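Local coordinates for protein putative methyltransferase (Emericella variicolor, PDB 7DMB) that probably transfers methyl groups from S-adenosyl-L-methionine as a trans-acting enzyme of calbistrin biosynthesis, and here holds the spent cofactor S-adenosyl-L-homocysteine, at residues L203-G208 / L260-D265; G210-R215 / I280-L285; E256-D261 / Q269-G274. All blocks are in the same frame, centred on the assembly; numbering follows the deposited sequence.

Contact 1. Residues L203-G208 / L260-D265. With SAH (S-adenosyl-L-homocysteine), chain C.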
loop_
_atom_site.group_PDB
_atom_site.type_symbol
_atom_site.label_atom_id
_atom_site.label_comp_id
_atom_site.label_asym_id
_atom_site.label_seq_id
_atom_site.Cartn_x
_atom_site.Cartn_y
_atom_site.Cartn_z
ATOM N N LEU A 203 -14.778 -7.855 -5.470
ATOM C CA LEU A 203 -13.854 -7.471 -6.525
ATOM C C LEU A 203 -12.685 -6.750 -5.874
ATOM O O LEU A 203 -12.896 -5.853 -5.052
ATOM C CB LEU A 203 -14.528 -6.571 -7.563
ATOM C CG LEU A 203 -13.715 -6.231 -8.821
ATOM C CD1 LEU A 203 -14.589 -6.317 -10.073
ATOM C CD2 LEU A 203 -13.096 -4.860 -8.694
ATOM N N GLU A 204 -11.458 -7.131 -6.217
ATOM C CA GLU A 204 -10.290 -6.393 -5.729
ATOM C C GLU A 204 -9.642 -5.608 -6.873
ATOM O O GLU A 204 -9.296 -6.186 -7.916
ATOM C CB GLU A 204 -9.271 -7.318 -5.062
ATOM C CG GLU A 204 -7.992 -6.591 -4.659
ATOM C CD GLU A 204 -7.074 -7.479 -3.881
ATOM O OE1 GLU A 204 -7.434 -8.666 -3.700
ATOM O OE2 GLU A 204 -5.998 -7.000 -3.452
ATOM N N ILE A 205 -9.515 -4.286 -6.679
ATOM C CA ILE A 205 -8.807 -3.395 -7.595
ATOM C C ILE A 205 -7.307 -3.562 -7.385
ATOM O O ILE A 205 -6.844 -3.694 -6.247
ATOM C CB ILE A 205 -9.205 -1.918 -7.355
ATOM C CG1 ILE A 205 -10.723 -1.729 -7.343
ATOM C CG2 ILE A 205 -8.533 -0.987 -8.386
ATOM C CD1 ILE A 205 -11.331 -1.901 -8.681
ATOM N N GLY A 206 -6.544 -3.516 -8.478
ATOM C CA GLY A 206 -5.087 -3.505 -8.443
ATOM C C GLY A 206 -4.461 -4.487 -7.473
ATOM O O GLY A 206 -3.579 -4.127 -6.697
ATOM N N ALA A 207 -4.957 -5.723 -7.479
ATOM C CA ALA A 207 -4.534 -6.725 -6.511
ATOM C C ALA A 207 -3.053 -7.073 -6.649
ATOM O O ALA A 207 -2.437 -7.528 -5.676
ATOM C CB ALA A 207 -5.385 -7.972 -6.683
ATOM N N GLY A 208 -2.498 -6.894 -7.836
ATOM C CA GLY A 208 -1.064 -6.978 -8.052
ATOM C C GLY A 208 -0.490 -8.331 -7.709
ATOM O O GLY A 208 -0.892 -9.357 -8.261
ATOM N N LEU A 260 -8.578 -4.487 -15.266
ATOM C CA LEU A 260 -9.456 -3.364 -14.952
ATOM C C LEU A 260 -8.629 -2.138 -14.598
ATOM O O LEU A 260 -7.737 -2.201 -13.737
ATOM C CB LEU A 260 -10.403 -3.689 -13.800
ATOM C CG LEU A 260 -11.172 -2.465 -13.301
ATOM C CD1 LEU A 260 -12.114 -1.969 -14.401
ATOM C CD2 LEU A 260 -11.959 -2.777 -12.049
ATOM N N ASP A 261 -8.939 -1.032 -15.274
ATOM C CA ASP A 261 -8.379 0.287 -15.008
ATOM C C ASP A 261 -9.438 1.077 -14.252
ATOM O O ASP A 261 -10.419 1.532 -14.853
ATOM C CB ASP A 261 -8.011 0.974 -16.322
ATOM C CG ASP A 261 -7.400 2.362 -16.128
ATOM O OD1 ASP A 261 -6.902 2.900 -17.138
ATOM O OD2 ASP A 261 -7.439 2.925 -15.000
ATOM N N ILE A 262 -9.243 1.250 -12.938
ATOM C CA ILE A 262 -10.265 1.908 -12.119
ATOM C C ILE A 262 -10.319 3.414 -12.338
ATOM O O ILE A 262 -11.287 4.059 -11.901
ATOM C CB ILE A 262 -10.061 1.553 -10.632
ATOM C CG1 ILE A 262 -11.317 1.848 -9.789
ATOM C CG2 ILE A 262 -8.832 2.265 -10.060
ATOM C CD1 ILE A 262 -12.588 1.135 -10.229
ATOM N N SER A 263 -9.338 3.999 -13.034
ATOM C CA SER A 263 -9.451 5.412 -13.398
ATOM C C SER A 263 -10.461 5.665 -14.515
ATOM O O SER A 263 -10.715 6.831 -14.828
ATOM C CB SER A 263 -8.085 5.997 -13.805
ATOM O OG SER A 263 -7.548 5.419 -14.993
ATOM N N LYS A 264 -11.041 4.620 -15.108
ATOM C CA LYS A 264 -11.963 4.744 -16.226
ATOM C C LYS A 264 -13.208 3.917 -15.951
ATOM O O LYS A 264 -13.213 3.037 -15.087
ATOM C CB LYS A 264 -11.328 4.288 -17.544
ATOM C CG LYS A 264 -10.170 5.158 -17.980
ATOM C CD LYS A 264 -9.416 4.529 -19.134
ATOM C CE LYS A 264 -8.085 5.234 -19.324
ATOM N NZ LYS A 264 -7.964 5.866 -20.653
ATOM N N ASP A 265 -14.265 4.199 -16.714
ATOM C CA ASP A 265 -15.564 3.574 -16.487
ATOM C C ASP A 265 -15.453 2.047 -16.534
ATOM O O ASP A 265 -15.021 1.492 -17.560
ATOM C CB ASP A 265 -16.585 4.053 -17.519
ATOM C CG ASP A 265 -17.860 3.242 -17.478
ATOM O OD1 ASP A 265 -18.332 2.925 -16.364
ATOM O OD2 ASP A 265 -18.392 2.915 -18.558
HETATM N N SAH C . -2.207 -4.537 -4.165
HETATM C CA SAH C . -0.754 -4.533 -4.490
HETATM C CB SAH C . 0.004 -3.456 -3.706
HETATM C CG SAH C . -0.109 -2.081 -4.330
HETATM S SD SAH C . 0.789 -1.899 -5.902
HETATM C C SAH C . -0.163 -5.911 -4.180
HETATM O O SAH C . 0.648 -6.367 -5.012
HETATM O OXT SAH C . -0.559 -6.485 -3.137
HETATM C "C5'" SAH C . -0.458 -1.066 -6.917
HETATM C "C4'" SAH C . -1.134 -2.016 -7.882
HETATM O "O4'" SAH C . -2.238 -1.328 -8.520
HETATM C "C3'" SAH C . -0.221 -2.511 -9.007
HETATM O "O3'" SAH C . -0.359 -3.919 -9.140
HETATM C "C2'" SAH C . -0.717 -1.731 -10.230
HETATM O "O2'" SAH C . -0.559 -2.399 -11.464
HETATM C "C1'" SAH C . -2.194 -1.544 -9.909
HETATM N N9 SAH C . -2.774 -0.377 -10.564
HETATM C C8 SAH C . -2.119 0.799 -10.829
HETATM N N7 SAH C . -2.870 1.695 -11.418
HETATM C C5 SAH C . -4.097 1.068 -11.565
HETATM C C6 SAH C . -5.315 1.500 -12.126
HETATM N N6 SAH C . -5.491 2.701 -12.666
HETATM N N1 SAH C . -6.353 0.627 -12.111
HETATM C C2 SAH C . -6.164 -0.582 -11.568
HETATM N N3 SAH C . -5.069 -1.092 -11.010
HETATM C C4 SAH C . -4.053 -0.211 -11.040
HETATM O O HOH W 1 -7.830 -3.212 -11.100
#

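Contact 2. Residues G210-R215 / I280-L285. With SAH (S-adenosyl-L-homocysteine), chain C.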
loop_
_atom_site.group_PDB
_atom_site.type_symbol
_atom_site.label_atom_id
_atom_site.label_comp_id
_atom_site.label_asym_id
_atom_site.label_seq_id
_atom_site.Cartn_x
_atom_site.Cartn_y
_atom_site.Cartn_z
ATOM N N GLY A 210 -0.845 -9.763 -4.906
ATOM C CA GLY A 210 -1.783 -10.485 -4.078
ATOM C C GLY A 210 -1.554 -10.381 -2.593
ATOM O O GLY A 210 -2.094 -11.200 -1.845
ATOM N N GLY A 211 -0.782 -9.402 -2.129
ATOM C CA GLY A 211 -0.491 -9.324 -0.704
ATOM C C GLY A 211 -1.740 -9.180 0.141
ATOM O O GLY A 211 -1.883 -9.827 1.180
ATOM N N THR A 212 -2.668 -8.332 -0.300
ATOM C CA THR A 212 -3.924 -8.191 0.423
ATOM C C THR A 212 -4.915 -9.298 0.059
ATOM O O THR A 212 -5.664 -9.766 0.925
ATOM C CB THR A 212 -4.509 -6.804 0.158
ATOM O OG1 THR A 212 -3.581 -5.816 0.621
ATOM C CG2 THR A 212 -5.832 -6.637 0.888
ATOM N N THR A 213 -4.917 -9.742 -1.200
ATOM C CA THR A 213 -5.751 -10.878 -1.588
ATOM C C THR A 213 -5.564 -12.062 -0.646
ATOM O O THR A 213 -6.535 -12.736 -0.274
ATOM C CB THR A 213 -5.415 -11.303 -3.016
ATOM O OG1 THR A 213 -5.079 -10.146 -3.790
ATOM C CG2 THR A 213 -6.603 -12.044 -3.669
ATOM N N ALA A 214 -4.311 -12.331 -0.259
ATOM C CA ALA A 214 -3.994 -13.481 0.585
ATOM C C ALA A 214 -4.627 -13.369 1.963
ATOM O O ALA A 214 -5.165 -14.358 2.479
ATOM C CB ALA A 214 -2.481 -13.630 0.721
ATOM N N ARG A 215 -4.537 -12.189 2.595
ATOM C CA ARG A 215 -5.198 -12.013 3.884
ATOM C C ARG A 215 -6.718 -12.148 3.756
ATOM O O ARG A 215 -7.369 -12.740 4.623
ATOM C CB ARG A 215 -4.857 -10.662 4.506
ATOM C CG ARG A 215 -3.459 -10.052 4.305
ATOM C CD ARG A 215 -2.292 -11.003 4.420
ATOM N NE ARG A 215 -2.446 -11.967 5.495
ATOM C CZ ARG A 215 -1.823 -13.139 5.519
ATOM N NH1 ARG A 215 -0.999 -13.461 4.509
ATOM N NH2 ARG A 215 -2.039 -13.977 6.536
ATOM N N ILE A 280 -12.377 -4.347 -2.782
ATOM C CA ILE A 280 -11.133 -4.280 -2.020
ATOM C C ILE A 280 -10.097 -3.504 -2.832
ATOM O O ILE A 280 -9.973 -3.706 -4.048
ATOM C CB ILE A 280 -10.595 -5.686 -1.676
ATOM C CG1 ILE A 280 -11.689 -6.600 -1.082
ATOM C CG2 ILE A 280 -9.365 -5.601 -0.764
ATOM C CD1 ILE A 280 -11.960 -6.344 0.350
ATOM N N ALA A 281 -9.333 -2.633 -2.158
ATOM C CA ALA A 281 -8.224 -1.938 -2.812
ATOM C C ALA A 281 -7.118 -1.629 -1.807
ATOM O O ALA A 281 -7.358 -0.936 -0.809
ATOM C CB ALA A 281 -8.723 -0.658 -3.486
ATOM N N SER A 282 -5.900 -2.127 -2.069
ATOM C CA SER A 282 -4.775 -1.878 -1.171
ATOM C C SER A 282 -3.689 -1.166 -1.968
ATOM O O SER A 282 -3.032 -1.764 -2.830
ATOM C CB SER A 282 -4.258 -3.166 -0.545
ATOM O OG SER A 282 -3.069 -2.964 0.205
ATOM N N ASN A 283 -3.552 0.126 -1.688
ATOM C CA ASN A 283 -2.447 0.942 -2.162
ATOM C C ASN A 283 -2.395 0.972 -3.688
ATOM O O ASN A 283 -1.328 0.985 -4.299
ATOM C CB ASN A 283 -1.137 0.476 -1.527
ATOM C CG ASN A 283 -0.973 1.029 -0.113
ATOM O OD1 ASN A 283 -1.014 2.251 0.088
ATOM N ND2 ASN A 283 -0.864 0.138 0.875
ATOM N N VAL A 284 -3.580 1.047 -4.302
ATOM C CA VAL A 284 -3.726 1.243 -5.733
ATOM C C VAL A 284 -4.438 2.555 -6.049
ATOM O O VAL A 284 -4.080 3.252 -7.008
ATOM C CB VAL A 284 -4.467 0.049 -6.388
ATOM C CG1 VAL A 284 -5.725 -0.327 -5.592
ATOM C CG2 VAL A 284 -4.827 0.376 -7.831
ATOM N N LEU A 285 -5.429 2.937 -5.238
ATOM C CA LEU A 285 -6.229 4.104 -5.590
ATOM C C LEU A 285 -5.371 5.367 -5.650
ATOM O O LEU A 285 -5.569 6.210 -6.529
ATOM C CB LEU A 285 -7.405 4.267 -4.617
ATOM C CG LEU A 285 -8.463 3.131 -4.527
ATOM C CD1 LEU A 285 -9.730 3.579 -3.791
ATOM C CD2 LEU A 285 -8.824 2.570 -5.879
HETATM N N SAH C . -2.207 -4.537 -4.165
HETATM C CA SAH C . -0.754 -4.533 -4.490
HETATM C CB SAH C . 0.004 -3.456 -3.706
HETATM C CG SAH C . -0.109 -2.081 -4.330
HETATM S SD SAH C . 0.789 -1.899 -5.902
HETATM C C SAH C . -0.163 -5.911 -4.180
HETATM O O SAH C . 0.648 -6.367 -5.012
HETATM O OXT SAH C . -0.559 -6.485 -3.137
HETATM C "C5'" SAH C . -0.458 -1.066 -6.917
HETATM C "C4'" SAH C . -1.134 -2.016 -7.882
HETATM O "O4'" SAH C . -2.238 -1.328 -8.520
HETATM C "C3'" SAH C . -0.221 -2.511 -9.007
HETATM O "O3'" SAH C . -0.359 -3.919 -9.140
HETATM C "C2'" SAH C . -0.717 -1.731 -10.230
HETATM O "O2'" SAH C . -0.559 -2.399 -11.464
HETATM C "C1'" SAH C . -2.194 -1.544 -9.909
HETATM N N9 SAH C . -2.774 -0.377 -10.564
HETATM C C8 SAH C . -2.119 0.799 -10.829
HETATM N N7 SAH C . -2.870 1.695 -11.418
HETATM C C5 SAH C . -4.097 1.068 -11.565
HETATM C C6 SAH C . -5.315 1.500 -12.126
HETATM N N6 SAH C . -5.491 2.701 -12.666
HETATM N N1 SAH C . -6.353 0.627 -12.111
HETATM C C2 SAH C . -6.164 -0.582 -11.568
HETATM N N3 SAH C . -5.069 -1.092 -11.010
HETATM C C4 SAH C . -4.053 -0.211 -11.040
#

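Contact 3. Residues E256-D261 / Q269-G274. With SAH (S-adenosyl-L-homocysteine), chain C.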
loop_
_atom_site.group_PDB
_atom_site.type_symbol
_atom_site.label_atom_id
_atom_site.label_comp_id
_atom_site.label_asym_id
_atom_site.label_seq_id
_atom_site.Cartn_x
_atom_site.Cartn_y
_atom_site.Cartn_z
ATOM N N GLU A 256 -11.908 -15.262 -10.341
ATOM C CA GLU A 256 -11.662 -14.840 -11.714
ATOM C C GLU A 256 -10.535 -13.817 -11.749
ATOM O O GLU A 256 -10.258 -13.127 -10.759
ATOM C CB GLU A 256 -12.917 -14.246 -12.364
ATOM C CG GLU A 256 -14.087 -15.217 -12.406
ATOM C CD GLU A 256 -15.347 -14.579 -12.957
ATOM O OE1 GLU A 256 -15.288 -14.009 -14.073
ATOM O OE2 GLU A 256 -16.389 -14.638 -12.263
ATOM N N TYR A 257 -9.897 -13.713 -12.911
ATOM C CA TYR A 257 -8.702 -12.886 -13.090
ATOM C C TYR A 257 -8.911 -12.048 -14.353
ATOM O O TYR A 257 -8.808 -12.559 -15.471
ATOM C CB TYR A 257 -7.455 -13.765 -13.174
ATOM C CG TYR A 257 -7.234 -14.640 -11.943
ATOM C CD1 TYR A 257 -6.279 -14.302 -11.006
ATOM C CD2 TYR A 257 -7.986 -15.800 -11.720
ATOM C CE1 TYR A 257 -6.063 -15.077 -9.886
ATOM C CE2 TYR A 257 -7.784 -16.582 -10.595
ATOM C CZ TYR A 257 -6.810 -16.214 -9.681
ATOM O OH TYR A 257 -6.563 -16.963 -8.547
ATOM N N ARG A 258 -9.221 -10.765 -14.176
ATOM C CA ARG A 258 -9.688 -9.911 -15.256
ATOM C C ARG A 258 -9.030 -8.541 -15.134
ATOM O O ARG A 258 -8.889 -8.015 -14.025
ATOM C CB ARG A 258 -11.222 -9.773 -15.222
ATOM C CG ARG A 258 -12.022 -11.111 -15.251
ATOM C CD ARG A 258 -13.563 -10.876 -15.169
ATOM N NE ARG A 258 -14.028 -9.958 -16.206
ATOM C CZ ARG A 258 -15.166 -9.274 -16.171
ATOM N NH1 ARG A 258 -15.989 -9.382 -15.140
ATOM N NH2 ARG A 258 -15.473 -8.460 -17.173
ATOM N N ALA A 259 -8.629 -7.958 -16.263
ATOM C CA ALA A 259 -7.990 -6.644 -16.212
ATOM C C ALA A 259 -9.022 -5.555 -15.935
ATOM O O ALA A 259 -10.193 -5.671 -16.311
ATOM C CB ALA A 259 -7.255 -6.342 -17.518
ATOM N N LEU A 260 -8.578 -4.487 -15.266
ATOM C CA LEU A 260 -9.456 -3.364 -14.952
ATOM C C LEU A 260 -8.629 -2.138 -14.598
ATOM O O LEU A 260 -7.737 -2.201 -13.737
ATOM C CB LEU A 260 -10.403 -3.689 -13.800
ATOM C CG LEU A 260 -11.172 -2.465 -13.301
ATOM C CD1 LEU A 260 -12.114 -1.969 -14.401
ATOM C CD2 LEU A 260 -11.959 -2.777 -12.049
ATOM N N ASP A 261 -8.939 -1.032 -15.274
ATOM C CA ASP A 261 -8.379 0.287 -15.008
ATOM C C ASP A 261 -9.438 1.077 -14.252
ATOM O O ASP A 261 -10.419 1.532 -14.853
ATOM C CB ASP A 261 -8.011 0.974 -16.322
ATOM C CG ASP A 261 -7.400 2.362 -16.128
ATOM O OD1 ASP A 261 -6.902 2.900 -17.138
ATOM O OD2 ASP A 261 -7.439 2.925 -15.000
ATOM N N GLN A 269 -15.506 -1.187 -19.751
ATOM C CA GLN A 269 -14.467 -2.217 -19.745
ATOM C C GLN A 269 -15.014 -3.635 -19.604
ATOM O O GLN A 269 -14.217 -4.581 -19.593
ATOM C CB GLN A 269 -13.457 -1.946 -18.620
ATOM C CG GLN A 269 -12.733 -0.604 -18.753
ATOM C CD GLN A 269 -11.790 -0.347 -17.606
ATOM O OE1 GLN A 269 -10.759 -1.021 -17.468
ATOM N NE2 GLN A 269 -12.143 0.613 -16.760
ATOM N N GLY A 270 -16.329 -3.813 -19.497
ATOM C CA GLY A 270 -16.918 -5.134 -19.430
ATOM C C GLY A 270 -17.376 -5.605 -18.064
ATOM O O GLY A 270 -17.614 -6.810 -17.900
ATOM N N PHE A 271 -17.510 -4.702 -17.093
ATOM C CA PHE A 271 -17.939 -5.020 -15.739
ATOM C C PHE A 271 -19.372 -4.544 -15.532
ATOM O O PHE A 271 -19.810 -3.570 -16.150
ATOM C CB PHE A 271 -16.991 -4.376 -14.712
ATOM C CG PHE A 271 -15.618 -5.002 -14.711
ATOM C CD1 PHE A 271 -15.324 -6.064 -13.857
ATOM C CD2 PHE A 271 -14.650 -4.591 -15.621
ATOM C CE1 PHE A 271 -14.076 -6.671 -13.875
ATOM C CE2 PHE A 271 -13.395 -5.194 -15.651
ATOM C CZ PHE A 271 -13.111 -6.237 -14.770
ATOM N N GLU A 272 -20.110 -5.254 -14.672
ATOM C CA GLU A 272 -21.532 -4.986 -14.471
ATOM C C GLU A 272 -21.715 -3.996 -13.324
ATOM O O GLU A 272 -21.188 -4.204 -12.230
ATOM C CB GLU A 272 -22.300 -6.280 -14.189
ATOM C CG GLU A 272 -23.716 -6.051 -13.721
ATOM C CD GLU A 272 -24.592 -7.295 -13.785
ATOM O OE1 GLU A 272 -25.814 -7.126 -13.974
ATOM O OE2 GLU A 272 -24.068 -8.424 -13.639
ATOM N N ALA A 273 -22.467 -2.926 -13.575
ATOM C CA ALA A 273 -22.709 -1.922 -12.548
ATOM C C ALA A 273 -23.523 -2.508 -11.400
ATOM O O ALA A 273 -24.494 -3.236 -11.613
ATOM C CB ALA A 273 -23.440 -0.724 -13.146
ATOM N N GLY A 274 -23.115 -2.185 -10.173
ATOM C CA GLY A 274 -23.864 -2.566 -8.990
ATOM C C GLY A 274 -23.871 -4.043 -8.670
ATOM O O GLY A 274 -24.741 -4.499 -7.920
HETATM N N SAH C . -2.207 -4.537 -4.165
HETATM C CA SAH C . -0.754 -4.533 -4.490
HETATM C CB SAH C . 0.004 -3.456 -3.706
HETATM C CG SAH C . -0.109 -2.081 -4.330
HETATM S SD SAH C . 0.789 -1.899 -5.902
HETATM C C SAH C . -0.163 -5.911 -4.180
HETATM O O SAH C . 0.648 -6.367 -5.012
HETATM O OXT SAH C . -0.559 -6.485 -3.137
HETATM C "C5'" SAH C . -0.458 -1.066 -6.917
HETATM C "C4'" SAH C . -1.134 -2.016 -7.882
HETATM O "O4'" SAH C . -2.238 -1.328 -8.520
HETATM C "C3'" SAH C . -0.221 -2.511 -9.007
HETATM O "O3'" SAH C . -0.359 -3.919 -9.140
HETATM C "C2'" SAH C . -0.717 -1.731 -10.230
HETATM O "O2'" SAH C . -0.559 -2.399 -11.464
HETATM C "C1'" SAH C . -2.194 -1.544 -9.909
HETATM N N9 SAH C . -2.774 -0.377 -10.564
HETATM C C8 SAH C . -2.119 0.799 -10.829
HETATM N N7 SAH C . -2.870 1.695 -11.418
HETATM C C5 SAH C . -4.097 1.068 -11.565
HETATM C C6 SAH C . -5.315 1.500 -12.126
HETATM N N6 SAH C . -5.491 2.701 -12.666
HETATM N N1 SAH C . -6.353 0.627 -12.111
HETATM C C2 SAH C . -6.164 -0.582 -11.568
HETATM N N3 SAH C . -5.069 -1.092 -11.010
HETATM C C4 SAH C . -4.053 -0.211 -11.040
HETATM O O HOH W 2 -19.032 -8.983 -15.910
#

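Contact 1. Residues L203-G208 / L260-D265
I205 reaches from strand 200-205 into the loop 260-265, and its two branches divide the work. At CB the chain forks with CG1 opposite the carbonyl carbon (chi1 -51°), which leaves CG2 to face I262 and the cofactor. I205 CG2 packs against I262 CG2 at 3.7 Å and lies 4.0 Å from C2 of the SAH adenine, so one methyl serves both the protein core and the base. The other branch runs out through CG1 to CD1, the atom that touches two loop side chains. I205 CD1 meets L260 CD2 at 3.5 Å, and the same methyl comes within 3.6 Å of I262 CD1, the two isoleucines lying roughly perpendicular. L203, two residues back on the strand, extends the apolar patch, its CD2 touching L260 CD2 at 4.1 Å.

No direct hydrogen bond joins the two segments. A water does it instead, accepting from G206 N and donating to L260 O at 2.8 Å. Beside it the loop reads the adenine edge: I262 N donates to SAH N1 at 3.1 Å and 162°, while N6 of SAH donates to D261 OD2. That carboxylate oxygen also takes the backbone N of S263, forming an Asx turn that would help hold it in front of the amino group. On the strand side, G206 O accepts from the SAH amino group. G206 and G208, with G211 further on, fit a Rossmann-type GxGxxG pattern after the strand.

L203 and I205 sit on one face of the seven-stranded sheet, and E204 between them turns to the other, bonding Y232 and T213. Strand 200-205 is flanked by strands 229-236 and 276-282, and helix 291-301 lies against the apolar patch through T294, V298 and L301.

Contact 2. Residues G210-R215 / I280-L285
T212, in the first turn of helix 211-220, sets its forked side chain against two residues of strand 276-282. The branches are sorted by the first torsion: OG1 is opposite the carbonyl carbon (chi1 -61°), which sends the hydroxyl to S282 and the methyl to I280. T212 OG1 and S282 OG come within 2.9 Å, and the carbons behind them are close too, with T212 CB 3.7 Å from S282 CB. The hydroxyls have firm partners outside the segments: T212 OG1 bonds N181 OD1 and S282 OG bonds Q311 OE1. On the apolar side the side chains of T212 and I280 meet at a slant, methyl to methyl, with T212 CG2 4.0 Å from I280 CG2.

Both backbones then turn to the cofactor. G211 N donates to the SAH carboxylate oxygen OXT at 3.1 Å, at the N-terminal end of helix 211-220. S282 O, where the strand ends, accepts from the SAH amino group at 3.2 Å. Beyond it the chain bends through N283, whose backbone lies in the left-handed region, and runs on along the ligand. N283 O lies 3.3 Å from SAH CG, and V284 CG2 is 3.2 Å from the ribose O4'.

The chemistry divides by charge. The N-terminal end of the helix, where N-H groups are not used within the helix, would probably favour the carboxylate of SAH, whereas a strand carbonyl suits the amino group. The buried hydroxyls of T212 and S282 are tied into side-chain amides, and the hydrogen bonds these segments make to the homocysteine end come from main-chain atoms, G211 N and S282 O.

Contact 3. Residues E256-D261 / Q269-G274
R258 lays its guanidinium flat over one face of the F271 ring, the planes 16° apart and the centres of the two groups separated by 4.0 Å, a stacked cation-pi pair. A bend at chi3 (54°) turns the arginine head so that NH2 also reaches G270 O at 2.8 Å. G270 O lies in the guanidinium plane, although NH2 stands well above the plane of that carbonyl; a water links NH1 to the same oxygen. A259 O meets the ring edge, 3.3 Å from F271 CE2, and L260 CD1 approaches the ring obliquely. Behind these, the ring packs on L203 and T235, in strands 200-205 and 229-236.

Further along, the extended Q269 side chain clasps the backbone of D261 with both ends of its amide. OE1 takes D261 N at 2.9 Å and 172°, in the carbonyl plane on a lone pair. NE2 donates to D261 O at 2.7 Å and also to D265 O.

Q269 is thus second shell to the cofactor: it holds the main chain of D261, the adenine-binding residue whose carboxylate is itself held by S263. The stack lays a partly exposed arginine over a buried ring, joining edge strand to returning loop, whereas the paired amide bonds would keep the base-binding segment in place.

Overall arrangement
All three contacts gather round the same seven-stranded methyltransferase sheet and the same SAH. Contacts 1 and 2 are buried and share its middle: their strands 200-205 and 276-282 are neighbours, joined by backbone bonds between I205, L203 and I280. Contact 3 sits farther out, about 8 Å between centres from contact 1 and 16 Å from contact 2, at the edge strand 255-259, and is only partly buried. It shares L260 and D261 with contact 1. The chemistry changes accordingly: branched aliphatics and a bridging water beside the adenine in contact 1, hydroxyls and methyls beside the amino-acid end of SAH in contact 2, stacked cation and paired amide bonds in contact 3.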